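Bifunctional GH43-CE protein (Bacteroides eggerthii, PDB 6MLY) probably removes xylose units from xylan-type chains through its family 43 glycosidase part and carries a second, probable carbohydrate esterase part. Local coordinates at residues V673-C687 against I729-Q743. Numbering follows the deposited sequence.
Sequences VNWFGPIDMTRMENC and IVIHGEADTVVPNCQ
Gln743 reaches from the first turn of helix 741-752 into the loop after strand 671-675 and spends both ends of its amide there. Gln743 OE1 accepts from Ile679 N (3.0 Å) and, in the carbonyl plane, from Asp680 N (2.9 Å); NE2 donates to Asp680 O from above that carbonyl's plane, while Arg683 N comes to the same oxygen from the opposite face. Met684 crosses the glutamine at about a right angle, and its bent chain carries CE to Val739 CG1 (3.7 Å) and the Pro740 ring. With an alanine in place of Gln743, the N-H groups of Ile679 and Asp680 would probably lose their shared acceptor and Asp680 O one of its two donors, leaving the loop freer to shift. Farther along, the Cys687-Cys742 disulfide (SG to SG 2.1 Å, chi3 -94°) ties the loop to the same helix start.

Phe676 CB sits over the centre of the His732 ring, 3.3 Å above its plane, and His732 NE2 donates to Val739 O. With CG of Phe676 lodged between backbone N and carbonyl carbon (chi1 45°), the phenyl crosses the Asp736 carboxylate. Asp736 OD2 is hydrogen-bonded to His768 ND1, an arrangement consistent with a Ser-His-Asp triad with Ser628 in an alpha/beta-hydrolase esterase.

Upstream in both segments, residues 673-675 and 729-733 run parallel, their axes 13° apart, and Ile731 CD1 lies over one face of the Trp675 six-membered ring. They belong to strands 671-675 and 727-733; strand 621-627 flanks the former and strand 757-763 the latter. Helix 775-789 packs on the side of Val673 and Trp675, and Phe747 of helix 741-752 on that of Asn674 and Val730.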
loop_
_atom_site.group_PDB
_atom_site.type_symbol
_atom_site.label_atom_id
_atom_site.label_comp_id
_atom_site.label_asym_id
_atom_site.label_seq_id
_atom_site.Cartn_x
_atom_site.Cartn_y
_atom_site.Cartn_z
ATOM N N VAL A 673 -27.583 12.008 -11.862
ATOM C CA VAL A 673 -28.269 10.784 -12.245
ATOM C C VAL A 673 -28.649 10.063 -10.951
ATOM O O VAL A 673 -27.783 9.796 -10.122
ATOM C CB VAL A 673 -27.412 9.890 -13.160
ATOM C CG1 VAL A 673 -28.120 8.587 -13.503
ATOM C CG2 VAL A 673 -26.999 10.620 -14.427
ATOM N N ASN A 674 -29.946 9.771 -10.797
ATOM C CA ASN A 674 -30.499 9.221 -9.573
ATOM C C ASN A 674 -30.984 7.798 -9.855
ATOM O O ASN A 674 -31.945 7.607 -10.572
ATOM C CB ASN A 674 -31.601 10.122 -9.017
ATOM C CG ASN A 674 -32.438 9.465 -7.942
ATOM O OD1 ASN A 674 -32.012 8.498 -7.317
ATOM N ND2 ASN A 674 -33.642 9.978 -7.730
ATOM N N TRP A 675 -30.294 6.810 -9.283
ATOM C CA TRP A 675 -30.645 5.413 -9.448
ATOM C C TRP A 675 -31.588 4.989 -8.318
ATOM O O TRP A 675 -31.140 4.695 -7.206
ATOM C CB TRP A 675 -29.392 4.534 -9.486
ATOM C CG TRP A 675 -28.428 4.860 -10.583
ATOM C CD1 TRP A 675 -27.461 5.823 -10.567
ATOM C CD2 TRP A 675 -28.307 4.192 -11.853
ATOM N NE1 TRP A 675 -26.757 5.808 -11.741
ATOM C CE2 TRP A 675 -27.255 4.821 -12.550
ATOM C CE3 TRP A 675 -28.978 3.128 -12.465
ATOM C CZ2 TRP A 675 -26.866 4.422 -13.829
ATOM C CZ3 TRP A 675 -28.593 2.734 -13.727
ATOM C CH2 TRP A 675 -27.553 3.376 -14.400
ATOM N N PHE A 676 -32.891 4.970 -8.631
ATOM C CA PHE A 676 -33.959 4.450 -7.773
ATOM C C PHE A 676 -33.769 4.926 -6.327
ATOM O O PHE A 676 -33.812 4.132 -5.387
ATOM C CB PHE A 676 -34.045 2.923 -7.885
ATOM C CG PHE A 676 -32.728 2.189 -7.831
ATOM C CD1 PHE A 676 -32.008 1.942 -8.989
ATOM C CD2 PHE A 676 -32.214 1.740 -6.627
ATOM C CE1 PHE A 676 -30.801 1.264 -8.943
ATOM C CE2 PHE A 676 -31.003 1.064 -6.582
ATOM C CZ PHE A 676 -30.299 0.826 -7.740
ATOM N N GLY A 677 -33.576 6.238 -6.165
ATOM C CA GLY A 677 -33.434 6.859 -4.860
ATOM C C GLY A 677 -34.786 7.109 -4.193
ATOM O O GLY A 677 -35.797 7.310 -4.870
ATOM N N PRO A 678 -34.843 7.083 -2.839
ATOM C CA PRO A 678 -36.014 7.576 -2.111
ATOM C C PRO A 678 -36.016 9.111 -2.149
ATOM O O PRO A 678 -34.949 9.715 -2.236
ATOM C CB PRO A 678 -35.811 7.001 -0.698
ATOM C CG PRO A 678 -34.307 6.864 -0.551
ATOM C CD PRO A 678 -33.793 6.566 -1.943
ATOM N N ILE A 679 -37.202 9.725 -2.105
ATOM C CA ILE A 679 -37.326 11.177 -2.272
ATOM C C ILE A 679 -38.267 11.744 -1.199
ATOM O O ILE A 679 -37.864 12.593 -0.396
ATOM C CB ILE A 679 -37.767 11.517 -3.714
ATOM C CG1 ILE A 679 -36.566 11.642 -4.660
ATOM C CG2 ILE A 679 -38.624 12.774 -3.761
ATOM C CD1 ILE A 679 -36.117 10.342 -5.292
ATOM N N ASP A 680 -39.520 11.279 -1.199
ATOM C CA ASP A 680 -40.552 11.823 -0.326
ATOM C C ASP A 680 -40.965 10.746 0.680
ATOM O O ASP A 680 -41.730 9.844 0.344
ATOM C CB ASP A 680 -41.744 12.327 -1.142
ATOM C CG ASP A 680 -42.799 13.048 -0.322
ATOM O OD1 ASP A 680 -42.462 13.561 0.766
ATOM O OD2 ASP A 680 -43.947 13.091 -0.781
ATOM N N MET A 681 -40.468 10.867 1.916
ATOM C CA MET A 681 -40.694 9.848 2.934
ATOM C C MET A 681 -42.088 10.026 3.553
ATOM O O MET A 681 -42.533 9.173 4.321
ATOM C CB MET A 681 -39.630 9.891 4.038
ATOM C CG MET A 681 -38.196 10.021 3.531
ATOM S SD MET A 681 -37.801 8.984 2.098
ATOM C CE MET A 681 -36.394 9.892 1.458
ATOM N N THR A 682 -42.779 11.119 3.198
ATOM C CA THR A 682 -44.174 11.340 3.602
ATOM C C THR A 682 -45.098 10.400 2.814
ATOM O O THR A 682 -46.245 10.191 3.207
ATOM C CB THR A 682 -44.602 12.803 3.422
ATOM O OG1 THR A 682 -44.739 13.072 2.029
ATOM C CG2 THR A 682 -43.631 13.794 4.025
ATOM N N ARG A 683 -44.592 9.848 1.704
ATOM C CA ARG A 683 -45.329 8.915 0.861
ATOM C C ARG A 683 -44.439 7.720 0.495
ATOM O O ARG A 683 -44.495 7.218 -0.629
ATOM C CB ARG A 683 -45.825 9.645 -0.391
ATOM C CG ARG A 683 -46.663 10.879 -0.085
ATOM C CD ARG A 683 -47.224 11.534 -1.325
ATOM N NE ARG A 683 -46.246 12.378 -1.990
ATOM C CZ ARG A 683 -46.171 12.556 -3.304
ATOM N NH1 ARG A 683 -46.936 11.852 -4.121
ATOM N NH2 ARG A 683 -45.324 13.436 -3.799
ATOM N N MET A 684 -43.634 7.266 1.464
ATOM C CA MET A 684 -42.694 6.163 1.268
ATOM C C MET A 684 -43.419 4.823 1.431
ATOM O O MET A 684 -43.006 3.829 0.837
ATOM C CB MET A 684 -41.539 6.232 2.268
ATOM C CG MET A 684 -40.325 5.421 1.845
ATOM S SD MET A 684 -39.520 6.060 0.354
ATOM C CE MET A 684 -39.169 4.523 -0.493
ATOM N N GLU A 685 -44.480 4.812 2.248
ATOM C CA GLU A 685 -45.251 3.607 2.564
ATOM C C GLU A 685 -46.493 3.563 1.668
ATOM O O GLU A 685 -47.333 4.464 1.729
ATOM C CB GLU A 685 -45.645 3.608 4.046
ATOM C CG GLU A 685 -45.670 2.227 4.690
ATOM C CD GLU A 685 -46.844 1.344 4.296
ATOM O OE1 GLU A 685 -47.996 1.690 4.638
ATOM O OE2 GLU A 685 -46.603 0.306 3.649
ATOM N N ASN A 686 -46.592 2.519 0.835
ATOM C CA ASN A 686 -47.771 2.278 -0.019
ATOM C C ASN A 686 -48.055 3.525 -0.877
ATOM O O ASN A 686 -49.202 3.837 -1.180
ATOM C CB ASN A 686 -48.980 1.845 0.824
ATOM C CG ASN A 686 -49.409 0.412 0.572
ATOM O OD1 ASN A 686 -50.532 0.160 0.128
ATOM N ND2 ASN A 686 -48.528 -0.535 0.852
ATOM N N CYS A 687 -46.981 4.212 -1.282
ATOM C CA CYS A 687 -46.995 5.514 -1.978
ATOM C C CYS A 687 -47.997 6.490 -1.332
ATOM O O CYS A 687 -48.578 7.314 -2.027
ATOM C CB CYS A 687 -47.272 5.340 -3.470
ATOM S SG CYS A 687 -46.171 4.161 -4.310
ATOM N N ILE A 729 -31.218 12.835 -14.643
ATOM C CA ILE A 729 -31.693 11.589 -15.226
ATOM C C ILE A 729 -32.057 10.654 -14.072
ATOM O O ILE A 729 -31.182 10.233 -13.332
ATOM C CB ILE A 729 -30.647 10.960 -16.167
ATOM C CG1 ILE A 729 -30.520 11.754 -17.469
ATOM C CG2 ILE A 729 -30.964 9.492 -16.429
ATOM C CD1 ILE A 729 -29.827 11.011 -18.591
ATOM N N VAL A 730 -33.349 10.350 -13.928
ATOM C CA VAL A 730 -33.825 9.445 -12.896
ATOM C C VAL A 730 -34.048 8.075 -13.541
ATOM O O VAL A 730 -34.589 8.001 -14.639
ATOM C CB VAL A 730 -35.108 9.969 -12.228
ATOM C CG1 VAL A 730 -35.586 9.031 -11.131
ATOM C CG2 VAL A 730 -34.920 11.378 -11.685
ATOM N N ILE A 731 -33.617 7.015 -12.844
ATOM C CA ILE A 731 -33.699 5.626 -13.327
ATOM C C ILE A 731 -34.229 4.734 -12.197
ATOM O O ILE A 731 -33.797 4.866 -11.051
ATOM C CB ILE A 731 -32.327 5.137 -13.834
ATOM C CG1 ILE A 731 -31.694 6.123 -14.823
ATOM C CG2 ILE A 731 -32.445 3.737 -14.421
ATOM C CD1 ILE A 731 -30.349 5.682 -15.368
ATOM N N HIS A 732 -35.143 3.815 -12.533
ATOM C CA HIS A 732 -35.840 3.002 -11.534
ATOM C C HIS A 732 -36.506 1.786 -12.183
ATOM O O HIS A 732 -37.195 1.909 -13.195
ATOM C CB HIS A 732 -36.894 3.832 -10.787
ATOM C CG HIS A 732 -37.146 3.353 -9.398
ATOM N ND1 HIS A 732 -37.113 4.198 -8.310
ATOM C CD2 HIS A 732 -37.399 2.120 -8.910
ATOM C CE1 HIS A 732 -37.349 3.510 -7.214
ATOM N NE2 HIS A 732 -37.525 2.233 -7.554
ATOM N N GLY A 733 -36.321 0.620 -11.557
ATOM C CA GLY A 733 -36.949 -0.626 -11.974
ATOM C C GLY A 733 -38.420 -0.681 -11.592
ATOM O O GLY A 733 -38.854 0.012 -10.667
ATOM N N GLU A 734 -39.177 -1.524 -12.310
ATOM C CA GLU A 734 -40.617 -1.712 -12.116
ATOM C C GLU A 734 -40.895 -2.765 -11.032
ATOM O O GLU A 734 -42.027 -2.901 -10.586
ATOM C CB GLU A 734 -41.268 -2.136 -13.434
ATOM C CG GLU A 734 -41.343 -1.025 -14.468
ATOM C CD GLU A 734 -42.231 -1.334 -15.660
ATOM O OE1 GLU A 734 -42.103 -2.443 -16.224
ATOM O OE2 GLU A 734 -43.064 -0.473 -16.011
ATOM N N ALA A 735 -39.857 -3.504 -10.619
ATOM C CA ALA A 735 -39.953 -4.570 -9.609
ATOM C C ALA A 735 -38.924 -4.337 -8.488
ATOM O O ALA A 735 -38.231 -5.262 -8.062
ATOM C CB ALA A 735 -39.762 -5.910 -10.276
ATOM N N ASP A 736 -38.849 -3.087 -8.020
ATOM C CA ASP A 736 -37.992 -2.656 -6.931
ATOM C C ASP A 736 -38.796 -2.690 -5.625
ATOM O O ASP A 736 -39.716 -1.893 -5.441
ATOM C CB ASP A 736 -37.454 -1.256 -7.220
ATOM C CG ASP A 736 -36.274 -0.853 -6.361
ATOM O OD1 ASP A 736 -36.268 -1.211 -5.162
ATOM O OD2 ASP A 736 -35.370 -0.188 -6.903
ATOM N N THR A 737 -38.415 -3.589 -4.710
ATOM C CA THR A 737 -39.266 -3.993 -3.588
ATOM C C THR A 737 -38.874 -3.295 -2.275
ATOM O O THR A 737 -39.523 -3.528 -1.258
ATOM C CB THR A 737 -39.253 -5.519 -3.429
ATOM O OG1 THR A 737 -37.901 -5.984 -3.382
ATOM C CG2 THR A 737 -39.988 -6.216 -4.553
ATOM N N VAL A 738 -37.840 -2.443 -2.282
ATOM C CA VAL A 738 -37.464 -1.697 -1.064
ATOM C C VAL A 738 -37.764 -0.206 -1.266
ATOM O O VAL A 738 -38.287 0.437 -0.355
ATOM C CB VAL A 738 -36.004 -1.945 -0.621
ATOM C CG1 VAL A 738 -35.755 -3.412 -0.302
ATOM C CG2 VAL A 738 -34.979 -1.445 -1.623
ATOM N N VAL A 739 -37.426 0.332 -2.446
ATOM C CA VAL A 739 -37.847 1.678 -2.855
ATOM C C VAL A 739 -38.795 1.534 -4.045
ATOM O O VAL A 739 -38.366 1.174 -5.139
ATOM C CB VAL A 739 -36.647 2.590 -3.181
ATOM C CG1 VAL A 739 -37.086 4.002 -3.557
ATOM C CG2 VAL A 739 -35.648 2.639 -2.032
ATOM N N PRO A 740 -40.115 1.770 -3.871
ATOM C CA PRO A 740 -41.061 1.682 -4.982
ATOM C C PRO A 740 -40.824 2.663 -6.145
ATOM O O PRO A 740 -40.388 3.793 -5.933
ATOM C CB PRO A 740 -42.426 1.981 -4.338
ATOM C CG PRO A 740 -42.094 2.677 -3.035
ATOM C CD PRO A 740 -40.782 2.068 -2.596
ATOM N N ASN A 741 -41.086 2.154 -7.357
ATOM C CA ASN A 741 -41.395 2.873 -8.614
ATOM C C ASN A 741 -41.777 4.343 -8.377
ATOM O O ASN A 741 -41.136 5.247 -8.924
ATOM C CB ASN A 741 -42.554 2.173 -9.339
ATOM C CG ASN A 741 -42.482 2.263 -10.848
ATOM O OD1 ASN A 741 -41.485 1.883 -11.460
ATOM N ND2 ASN A 741 -43.553 2.732 -11.462
ATOM N N CYS A 742 -42.840 4.555 -7.585
ATOM C CA CYS A 742 -43.550 5.843 -7.468
ATOM C C CYS A 742 -42.598 6.978 -7.060
ATOM O O CYS A 742 -42.739 8.097 -7.543
ATOM C CB CYS A 742 -44.762 5.752 -6.535
ATOM S SG CYS A 742 -44.447 5.195 -4.833
ATOM N N GLN A 743 -41.624 6.681 -6.196
ATOM C CA GLN A 743 -40.678 7.685 -5.667
ATOM C C GLN A 743 -39.957 8.417 -6.807
ATOM O O GLN A 743 -39.936 9.651 -6.847
ATOM C CB GLN A 743 -39.671 7.010 -4.736
ATOM C CG GLN A 743 -40.282 6.587 -3.413
ATOM C CD GLN A 743 -40.682 7.775 -2.575
ATOM O OE1 GLN A 743 -40.008 8.805 -2.563
ATOM N NE2 GLN A 743 -41.790 7.636 -1.866
#